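Local coordinates for protein beta-N-acetylhexosaminidase (Mycobacterium smegmatis, PDB 4YYF) that probably hydrolyses terminal non-reducing N-acetyl-D-hexosamine residues from N-acetyl-beta-D-hexosaminides, as a member of glycosyl hydrolase family 3, at residues 49-54 / 319-324; 58-63 / 87-92; 71-76 / 99-104; 151-156 / 199-204. The protein carries 1 engineered substitution. One frame throughout, in Å; residues are numbered along the deposited sequence.

Contact 1 (49-54 / 319-324)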
# COMPACT_ATOMS: atom_id res chain seq x y z
N LEU A 49 1.29 -0.49 -11.37
CA LEU A 49 0.55 -1.65 -10.88
C LEU A 49 1.41 -2.48 -9.92
O LEU A 49 2.61 -2.65 -10.14
CB LEU A 49 0.13 -2.55 -12.05
CG LEU A 49 -0.52 -1.88 -13.27
CD1 LEU A 49 -0.83 -2.90 -14.34
CD2 LEU A 49 -1.78 -1.11 -12.86
N THR A 50 0.79 -2.99 -8.86
CA THR A 50 1.45 -3.98 -8.00
C THR A 50 0.54 -5.19 -7.93
O THR A 50 -0.65 -5.06 -7.65
CB THR A 50 1.69 -3.43 -6.58
OG1 THR A 50 2.53 -2.27 -6.66
CG2 THR A 50 2.39 -4.49 -5.71
N VAL A 51 1.09 -6.38 -8.22
CA VAL A 51 0.24 -7.56 -8.33
C VAL A 51 0.74 -8.72 -7.48
O VAL A 51 1.94 -9.00 -7.44
CB VAL A 51 0.07 -8.01 -9.81
CG1 VAL A 51 -0.77 -7.00 -10.57
CG2 VAL A 51 1.43 -8.22 -10.48
N GLY A 52 -0.18 -9.39 -6.81
CA GLY A 52 0.16 -10.57 -6.03
C GLY A 52 0.57 -11.71 -6.93
O GLY A 52 -0.02 -11.89 -8.01
N VAL A 53 1.57 -12.48 -6.49
CA VAL A 53 2.10 -13.62 -7.25
C VAL A 53 2.01 -14.90 -6.41
O VAL A 53 2.09 -14.83 -5.20
CB VAL A 53 3.56 -13.38 -7.67
CG1 VAL A 53 3.66 -12.14 -8.57
CG2 VAL A 53 4.45 -13.21 -6.45
N THR A 54 1.84 -16.05 -7.06
CA THR A 54 1.67 -17.32 -6.34
C THR A 54 2.99 -18.06 -6.11
O THR A 54 3.12 -18.86 -5.18
CB THR A 54 0.73 -18.28 -7.08
OG1 THR A 54 1.18 -18.44 -8.43
CG2 THR A 54 -0.70 -17.75 -7.07
N ALA A 319 -1.86 1.08 -8.15
CA ALA A 319 -3.05 0.24 -8.03
C ALA A 319 -2.63 -1.17 -7.72
O ALA A 319 -1.88 -1.80 -8.49
CB ALA A 319 -3.85 0.28 -9.33
N LEU A 320 -3.13 -1.69 -6.59
CA LEU A 320 -2.71 -2.98 -6.07
C LEU A 320 -3.87 -3.97 -6.12
O LEU A 320 -4.99 -3.63 -5.74
CB LEU A 320 -2.26 -2.77 -4.61
CG LEU A 320 -1.79 -3.90 -3.65
CD1 LEU A 320 -2.93 -4.58 -2.95
CD2 LEU A 320 -0.94 -4.92 -4.34
N TRP A 321 -3.60 -5.18 -6.60
CA TRP A 321 -4.54 -6.30 -6.45
C TRP A 321 -3.76 -7.61 -6.39
O TRP A 321 -2.54 -7.60 -6.55
CB TRP A 321 -5.65 -6.28 -7.52
CG TRP A 321 -5.29 -6.79 -8.90
CD1 TRP A 321 -5.58 -8.02 -9.42
CD2 TRP A 321 -4.62 -6.05 -9.95
NE1 TRP A 321 -5.12 -8.10 -10.72
CE2 TRP A 321 -4.54 -6.91 -11.07
CE3 TRP A 321 -4.09 -4.76 -10.04
CZ2 TRP A 321 -3.92 -6.51 -12.26
CZ3 TRP A 321 -3.49 -4.37 -11.23
CH2 TRP A 321 -3.41 -5.24 -12.32
N ILE A 322 -4.43 -8.72 -6.11
CA ILE A 322 -3.66 -9.86 -5.61
C ILE A 322 -3.42 -11.02 -6.57
O ILE A 322 -2.97 -12.09 -6.15
CB ILE A 322 -4.17 -10.35 -4.22
CG1 ILE A 322 -5.58 -10.94 -4.32
CG2 ILE A 322 -4.13 -9.20 -3.20
CD1 ILE A 322 -6.06 -11.58 -3.01
N THR A 323 -3.69 -10.81 -7.86
CA THR A 323 -3.44 -11.82 -8.88
C THR A 323 -2.81 -11.20 -10.13
O THR A 323 -2.97 -10.01 -10.37
CB THR A 323 -4.75 -12.53 -9.27
OG1 THR A 323 -5.74 -11.54 -9.52
CG2 THR A 323 -5.24 -13.46 -8.15
N THR A 324 -2.14 -12.02 -10.93
CA THR A 324 -1.47 -11.55 -12.15
C THR A 324 -2.31 -11.75 -13.41
O THR A 324 -1.99 -11.16 -14.45
CB THR A 324 -0.17 -12.32 -12.39
OG1 THR A 324 -0.48 -13.71 -12.52
CG2 THR A 324 0.82 -12.10 -11.23
O HOH W 1 -1.20 -14.65 -9.46

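Contact 2 (58-63 / 87-92)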
# COMPACT_ATOMS: atom_id res chain seq x y z
N ASP A 58 5.11 -17.61 -11.71
CA ASP A 58 4.09 -16.58 -11.88
C ASP A 58 4.74 -15.18 -11.85
O ASP A 58 4.47 -14.32 -12.71
CB ASP A 58 3.05 -16.73 -10.75
CG ASP A 58 1.85 -15.80 -10.89
OD1 ASP A 58 1.42 -15.53 -12.03
OD2 ASP A 58 1.33 -15.35 -9.85
N ALA A 59 5.64 -14.97 -10.89
CA ALA A 59 6.36 -13.70 -10.79
C ALA A 59 7.28 -13.50 -11.98
O ALA A 59 7.38 -12.39 -12.52
CB ALA A 59 7.17 -13.63 -9.49
N ARG A 60 7.96 -14.56 -12.39
CA ARG A 60 8.90 -14.44 -13.50
C ARG A 60 8.19 -14.02 -14.79
O ARG A 60 8.67 -13.17 -15.53
CB ARG A 60 9.66 -15.75 -13.73
CG ARG A 60 10.72 -15.64 -14.83
CD ARG A 60 11.53 -16.93 -14.98
NE ARG A 60 12.30 -17.22 -13.77
CZ ARG A 60 13.46 -16.65 -13.46
NH1 ARG A 60 14.00 -15.75 -14.28
NH2 ARG A 60 14.08 -16.99 -12.34
N ALA A 61 7.03 -14.62 -15.06
CA ALA A 61 6.29 -14.29 -16.27
C ALA A 61 5.69 -12.89 -16.22
O ALA A 61 5.75 -12.17 -17.22
CB ALA A 61 5.21 -15.34 -16.54
N VAL A 62 5.13 -12.47 -15.09
CA VAL A 62 4.46 -11.17 -15.06
C VAL A 62 5.47 -10.02 -15.18
O VAL A 62 5.22 -9.03 -15.87
CB VAL A 62 3.49 -11.01 -13.85
CG1 VAL A 62 4.26 -10.66 -12.56
CG2 VAL A 62 2.44 -9.93 -14.14
N VAL A 63 6.64 -10.19 -14.57
CA VAL A 63 7.70 -9.18 -14.63
C VAL A 63 8.33 -9.09 -16.03
O VAL A 63 8.45 -7.99 -16.58
CB VAL A 63 8.77 -9.42 -13.55
CG1 VAL A 63 9.99 -8.50 -13.77
CG2 VAL A 63 8.16 -9.20 -12.16
N LEU A 87 13.77 -14.99 -6.54
CA LEU A 87 13.38 -13.58 -6.50
C LEU A 87 14.53 -12.67 -6.92
O LEU A 87 14.35 -11.76 -7.72
CB LEU A 87 12.84 -13.17 -5.13
CG LEU A 87 12.46 -11.67 -5.04
CD1 LEU A 87 11.31 -11.30 -6.01
CD2 LEU A 87 12.10 -11.29 -3.63
N GLY A 88 15.73 -12.94 -6.40
CA GLY A 88 16.90 -12.17 -6.75
C GLY A 88 17.15 -12.16 -8.24
O GLY A 88 17.46 -11.12 -8.82
N ASP A 89 17.01 -13.33 -8.87
CA ASP A 89 17.23 -13.46 -10.29
C ASP A 89 16.23 -12.65 -11.11
O ASP A 89 16.59 -11.97 -12.08
CB ASP A 89 17.16 -14.94 -10.68
CG ASP A 89 17.52 -15.18 -12.13
OD1 ASP A 89 18.71 -15.07 -12.46
OD2 ASP A 89 16.61 -15.49 -12.92
N ILE A 90 14.96 -12.72 -10.72
CA ILE A 90 13.89 -11.99 -11.41
C ILE A 90 14.07 -10.48 -11.24
O ILE A 90 13.94 -9.70 -12.19
CB ILE A 90 12.51 -12.44 -10.88
CG1 ILE A 90 12.27 -13.90 -11.28
CG2 ILE A 90 11.39 -11.55 -11.42
CD1 ILE A 90 11.18 -14.59 -10.47
N ALA A 91 14.38 -10.07 -10.01
CA ALA A 91 14.58 -8.65 -9.70
C ALA A 91 15.74 -8.06 -10.48
O ALA A 91 15.65 -6.93 -10.94
CB ALA A 91 14.80 -8.47 -8.20
N ALA A 92 16.83 -8.81 -10.61
CA ALA A 92 18.01 -8.29 -11.31
C ALA A 92 17.76 -8.07 -12.80
O ALA A 92 18.39 -7.22 -13.42
CB ALA A 92 19.21 -9.19 -11.10

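Contact 3 (71-76 / 99-104)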
# COMPACT_ATOMS: atom_id res chain seq x y z
N ILE A 71 5.50 -6.59 -7.38
CA ILE A 71 4.83 -7.84 -7.07
C ILE A 71 4.59 -7.91 -5.57
O ILE A 71 5.37 -7.35 -4.80
CB ILE A 71 5.63 -9.07 -7.55
CG1 ILE A 71 7.04 -9.05 -6.95
CG2 ILE A 71 5.66 -9.12 -9.09
CD1 ILE A 71 7.83 -10.36 -7.19
N MSE A 72 3.51 -8.57 -5.16
CA MSE A 72 3.21 -8.67 -3.75
C MSE A 72 3.28 -10.13 -3.28
O MSE A 72 2.80 -11.03 -3.96
CB MSE A 72 1.84 -8.10 -3.41
CG MSE A 72 1.58 -8.09 -1.91
SE MSE A 72 -0.19 -7.49 -1.46
CE MSE A 72 -0.02 -7.48 0.49
N ILE A 73 3.88 -10.32 -2.11
CA ILE A 73 3.94 -11.62 -1.47
C ILE A 73 2.78 -11.68 -0.48
O ILE A 73 2.62 -10.78 0.34
CB ILE A 73 5.25 -11.75 -0.67
CG1 ILE A 73 6.47 -11.49 -1.56
CG2 ILE A 73 5.34 -13.10 0.00
CD1 ILE A 73 6.60 -12.42 -2.75
N GLY A 74 1.98 -12.74 -0.54
CA GLY A 74 0.87 -12.87 0.39
C GLY A 74 0.73 -14.27 0.93
O GLY A 74 1.61 -15.11 0.69
N SER A 75 -0.36 -14.54 1.63
CA SER A 75 -0.63 -15.88 2.13
C SER A 75 -0.75 -16.90 0.99
O SER A 75 -0.56 -18.09 1.19
CB SER A 75 -1.90 -15.90 2.98
OG SER A 75 -2.98 -15.37 2.25
N TRP A 76 -1.06 -16.42 -0.21
CA TRP A 76 -1.23 -17.26 -1.39
C TRP A 76 0.12 -17.56 -2.07
O TRP A 76 0.17 -18.25 -3.08
CB TRP A 76 -2.14 -16.53 -2.40
CG TRP A 76 -1.57 -15.21 -2.78
CD1 TRP A 76 -0.68 -14.96 -3.78
CD2 TRP A 76 -1.82 -13.95 -2.14
NE1 TRP A 76 -0.36 -13.62 -3.81
CE2 TRP A 76 -1.05 -12.98 -2.81
CE3 TRP A 76 -2.62 -13.55 -1.06
CZ2 TRP A 76 -1.06 -11.63 -2.44
CZ3 TRP A 76 -2.63 -12.21 -0.70
CH2 TRP A 76 -1.85 -11.27 -1.38
N LEU A 99 12.46 -3.68 -9.54
CA LEU A 99 11.20 -4.28 -9.11
C LEU A 99 10.94 -3.98 -7.64
O LEU A 99 11.85 -4.09 -6.81
CB LEU A 99 11.27 -5.80 -9.30
CG LEU A 99 10.04 -6.65 -8.96
CD1 LEU A 99 8.89 -6.27 -9.88
CD2 LEU A 99 10.37 -8.16 -9.08
N ALA A 100 9.71 -3.59 -7.32
CA ALA A 100 9.32 -3.43 -5.92
C ALA A 100 8.70 -4.72 -5.44
O ALA A 100 7.89 -5.33 -6.14
CB ALA A 100 8.34 -2.26 -5.74
N VAL A 101 9.07 -5.16 -4.25
CA VAL A 101 8.58 -6.42 -3.71
C VAL A 101 7.92 -6.11 -2.37
O VAL A 101 8.60 -5.70 -1.45
CB VAL A 101 9.74 -7.41 -3.51
CG1 VAL A 101 9.22 -8.73 -2.88
CG2 VAL A 101 10.43 -7.67 -4.86
N SER A 102 6.61 -6.31 -2.29
CA SER A 102 5.85 -5.85 -1.13
C SER A 102 5.22 -7.02 -0.39
O SER A 102 5.09 -8.12 -0.93
CB SER A 102 4.79 -4.84 -1.55
OG SER A 102 3.91 -5.41 -2.51
N VAL A 103 4.80 -6.76 0.86
CA VAL A 103 4.24 -7.79 1.72
C VAL A 103 3.45 -7.12 2.85
O VAL A 103 3.74 -5.97 3.22
CB VAL A 103 5.38 -8.68 2.32
CG1 VAL A 103 6.28 -7.86 3.27
CG2 VAL A 103 4.79 -9.90 3.05
N ASP A 104 2.45 -7.82 3.38
CA ASP A 104 1.81 -7.43 4.64
C ASP A 104 2.57 -8.04 5.82
O ASP A 104 2.31 -9.17 6.21
CB ASP A 104 0.37 -7.95 4.71
CG ASP A 104 -0.63 -7.04 4.02
OD1 ASP A 104 -0.29 -5.89 3.68
OD2 ASP A 104 -1.79 -7.49 3.82
O HOH W 2 5.49 -4.18 -4.63
O HOH W 3 1.14 -9.98 2.27

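Contact 4 (151-156 / 199-204)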
# COMPACT_ATOMS: atom_id res chain seq x y z
N VAL A 151 12.65 -8.16 0.14
CA VAL A 151 11.49 -7.29 0.28
C VAL A 151 11.95 -5.83 0.23
O VAL A 151 12.96 -5.49 0.84
CB VAL A 151 10.75 -7.57 1.61
CG1 VAL A 151 9.70 -6.49 1.91
CG2 VAL A 151 10.12 -8.96 1.57
N THR A 152 11.21 -4.98 -0.49
CA THR A 152 11.49 -3.54 -0.54
C THR A 152 10.41 -2.64 0.09
O THR A 152 10.68 -1.48 0.47
CB THR A 152 11.79 -3.05 -1.98
OG1 THR A 152 10.61 -3.13 -2.80
CG2 THR A 152 12.87 -3.91 -2.60
N VAL A 153 9.21 -3.18 0.20
CA VAL A 153 8.07 -2.42 0.71
C VAL A 153 7.31 -3.25 1.73
O VAL A 153 6.99 -4.40 1.45
CB VAL A 153 7.07 -2.05 -0.41
CG1 VAL A 153 5.87 -1.31 0.17
CG2 VAL A 153 7.74 -1.21 -1.50
N ASP A 154 7.01 -2.68 2.90
CA ASP A 154 6.13 -3.34 3.86
C ASP A 154 4.86 -2.51 4.00
O ASP A 154 4.93 -1.32 4.31
CB ASP A 154 6.82 -3.49 5.24
CG ASP A 154 6.00 -4.30 6.24
OD1 ASP A 154 4.94 -4.87 5.87
OD2 ASP A 154 6.43 -4.42 7.42
N PHE A 155 3.71 -3.14 3.81
CA PHE A 155 2.44 -2.43 4.02
C PHE A 155 2.17 -2.36 5.52
O PHE A 155 1.28 -3.04 6.03
CB PHE A 155 1.31 -3.13 3.28
CG PHE A 155 1.46 -3.07 1.77
CD1 PHE A 155 1.74 -1.86 1.14
CD2 PHE A 155 1.34 -4.22 1.00
CE1 PHE A 155 1.87 -1.79 -0.26
CE2 PHE A 155 1.48 -4.16 -0.40
CZ PHE A 155 1.74 -2.93 -1.02
N ALA A 156 2.96 -1.54 6.19
CA ALA A 156 2.86 -1.34 7.63
C ALA A 156 3.61 -0.06 7.93
O ALA A 156 4.51 0.31 7.18
CB ALA A 156 3.50 -2.54 8.38
N LEU A 199 10.55 0.51 2.57
CA LEU A 199 9.57 1.60 2.48
C LEU A 199 8.35 1.26 3.34
O LEU A 199 7.64 0.31 3.04
CB LEU A 199 9.12 1.80 1.03
CG LEU A 199 8.03 2.87 0.84
CD1 LEU A 199 8.59 4.30 1.11
CD2 LEU A 199 7.44 2.79 -0.58
N PRO A 200 8.10 2.04 4.40
CA PRO A 200 6.88 1.79 5.16
C PRO A 200 5.66 2.45 4.51
O PRO A 200 5.80 3.45 3.79
CB PRO A 200 7.18 2.42 6.53
CG PRO A 200 8.18 3.50 6.24
CD PRO A 200 8.91 3.14 4.97
N VAL A 201 4.48 1.87 4.71
CA VAL A 201 3.25 2.40 4.12
C VAL A 201 2.19 2.56 5.21
O VAL A 201 1.72 1.58 5.77
CB VAL A 201 2.70 1.47 3.01
CG1 VAL A 201 1.52 2.16 2.28
CG2 VAL A 201 3.80 1.10 1.99
N LEU A 202 1.83 3.81 5.52
CA LEU A 202 0.81 4.10 6.52
C LEU A 202 -0.58 3.75 5.98
O LEU A 202 -0.93 4.16 4.88
CB LEU A 202 0.85 5.59 6.86
CG LEU A 202 2.21 6.20 7.18
CD1 LEU A 202 2.10 7.72 7.33
CD2 LEU A 202 2.79 5.59 8.46
N LYS A 203 -1.39 3.02 6.75
CA LYS A 203 -2.70 2.57 6.25
C LYS A 203 -3.72 2.53 7.40
O LYS A 203 -3.30 2.43 8.56
CB LYS A 203 -2.56 1.20 5.56
CG LYS A 203 -2.27 0.04 6.50
CD LYS A 203 -1.80 -1.21 5.71
CE LYS A 203 -1.74 -2.45 6.60
NZ LYS A 203 -1.25 -3.65 5.85
N HIS A 204 -5.03 2.61 7.15
CA HIS A 204 -5.66 2.73 5.83
C HIS A 204 -6.36 4.10 5.72
O HIS A 204 -7.43 4.29 6.30
CB HIS A 204 -6.70 1.60 5.62
CG HIS A 204 -6.16 0.21 5.81
ND1 HIS A 204 -6.02 -0.37 7.07
CD2 HIS A 204 -5.76 -0.73 4.93
CE1 HIS A 204 -5.54 -1.59 6.93
NE2 HIS A 204 -5.36 -1.83 5.64

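Contact 1 (49-54 / 319-324)
Ala319, Leu320 and Trp321 pair in parallel with Leu49, Thr50 and Val51. The two strands are the last and first, in chain order, of the TIM-barrel-type sheet, set side by side here. Ala319 O accepts the N-H of Thr50 at 2.9 Å, with the donor tilted from the carbonyl plane. Ala319 CB lies on the Leu49 side of the sheet, beside CD2 of that leucine.

Leu320 points to the other side, with Thr50. Its CG is anti to the backbone N (chi1 177°), and its CD2 reaches Thr50 CG2 at 3.6 Å. The hydroxyl of Thr50 is hydrogen-bonded to Asn318.

Trp321 is held to strand 49-52 through both its backbone N and its O. Its N donates to Thr50 O at 3.1 Å, and its O takes Gly52 N at 3.0 Å on an in-plane lone pair. The indole lies alongside Val51. Val51 CG1 sits over one face, 3.6 Å from the centroid of the six-membered ring, in a CH-pi contact. Leu49 CD2 comes to the ring edge instead, 4.0 Å from Trp321 CZ3. Helices 304-314 and 327-340 pack against this apolar layer, and Trp321 NE1 is hydrogen-bonded to Glu326.

Ile322 turns its side chain away, onto loops that include Trp76. Thr323 also points away and binds Glu326 through OG1. Thr324 swings back: its OG1 is held by Asp58, and its CG2 lies 3.3 Å from Gly52 O. A water accepts Thr324 N at 3.2 Å and donates only weakly to Gly52 O.

Contact 2 (58-63 / 87-92)
Ile90 packs against Ala59, Arg60 and Val63 between two parallel helices, 56-66 and 86-93, on the outside of the barrel. The short helical segments run 1° apart, with axes 10.0 Å from each other. Ile90 points toward the other helix and touches it with both branches. CG2, anti to the backbone N, meets Val63 CB at 4.0 Å. The other branch ends in CD1, which touches Ala59 CB at 4.2 Å and also lies against the backbone N and CB of Arg60.

Arg60 starts out extended, with CG and then CD in anti positions. The chain bends at chi3 (-64°). The guanidinium then lies over Ile90, whose CG1 is 3.7 Å from Arg60 CZ and sits over the centre of one face. The aliphatic branch thus backs the charged group while the rim of the guanidinium meets Asp89.

Asp89 CG is anti to its backbone N. Its carboxylate is turned 47° from the guanidinium plane, so the two groups do not lie flat together. This is an end-on salt bridge at the exposed margin of the helix pair. Arg60 NH1 and NH2 both donate to the single oxygen Asp89 OD2, each at 3.0 Å, with OD2 close to the guanidinium plane.

Contact 3 (71-76 / 99-104)
The beta-alpha-beta unit of strand 70-73, helix 86-93 and strand 100-107 brings Ile71, Met72 and Ile73 parallel to Val101, Ser102 and Val103. Ala100 O takes Ile71 N at 3.0 Å, and Ile71 O takes Ser102 N at the same distance. The nearly straight bond from Ile73 N to Ser102 O is shorter, at 2.8 Å.

Ile71, Ile73, Val101 and Val103 share one face of the sheet. Ile71 CG1 stands between the backbone N and the carbonyl carbon (chi1 56°). Its CD1 meets Leu99 CD2 at 3.9 Å, with the two side chains at about a right angle. Ile73 CG1 touches Val101 CG1 at 4.1 Å. Leu87 of helix 86-93 packs on Ile71 and Val101 from this side.

Met72, a selenomethionine, and Ser102 lie on the other face. Ser102 OG lies 3.5 Å from Met72 CB and shares a water with Ile71 O, to which the water donates. The Met72 chain is fully extended, which carries CE to the carboxylate of Asp104, 3.6 Å from OD1.

Beyond Ile73 a second water links Ile73 O to Asp104 N, 2.8 Å from that nitrogen. Asp104 also lies beside a formate, probably from the crystallisation liquor, and makes a long, weak ion pair with Lys203. Asp104 lies toward the C-terminal end of the barrel strands, the end where TIM-barrel enzymes have their active site.

Contact 4 (151-156 / 199-204)
Leu199 and Val153 pair in parallel within the barrel sheet, and backbone bonds set the register. Leu199 N donates to Thr152 O at 2.9 Å, and Leu199 O accepts Asp154 N at 3.1 Å. Phe155 is the centre of an inverse gamma turn, which brings two carbonyls to one N-H. Val201 N donates to Ala156 O at 2.9 Å, from well above that carbonyl plane, and weakly to Asp154 O.

The apolar contacts centre on Val201 CG2. Val153 CG1 and Phe155 CD1 each approach it to 3.7 Å. Phe155 lies alongside Val201, with Val201 CB near the plane of the ring at its edge. Tyr288 meets the same ring edge-to-face.

The polar side-chain bond belongs to Lys203. CG lies between the backbone N and the carbonyl carbon (chi1 70°), and the rest of the chain is extended. NZ reaches Phe155 O at 2.6 Å, tilted 28° from the carbonyl plane, and forms a salt bridge with Glu106. The peptide between Lys203 and His204 is cis, and Lys203 CG lies over the centre of one face of the His204 ring. Lys203 and His204 begin a Lys-His-Phe-Pro-Gly sequence that in related family 3 beta-N-acetylhexosaminidases contributes to the sugar site, probably here too.

Overall arrangement
Contacts 1, 3 and 4 are buried strand pairings of one curved sheet. Contact 2 lies farther out, about 20 Å from the chain centre, and joins two helices. Contacts 1 and 3 sit on adjacent strands, since Val51 and Val53 bond to Met72. Contacts 3 and 4 are likewise joined, through Val101 to Thr152 and Val103 to Phe155. Contact 2 covers the outer face of contact 3: Val63 and Leu87 pack on Ile71. Contact 2 also touches contact 1. The chemistry follows position. Strand pairs rest mainly on backbone bonds, whereas the helix pair uses side chains, apolar inside and ionic at its exposed margin. Asp104 and Lys203 bring charge to the barrel mouth.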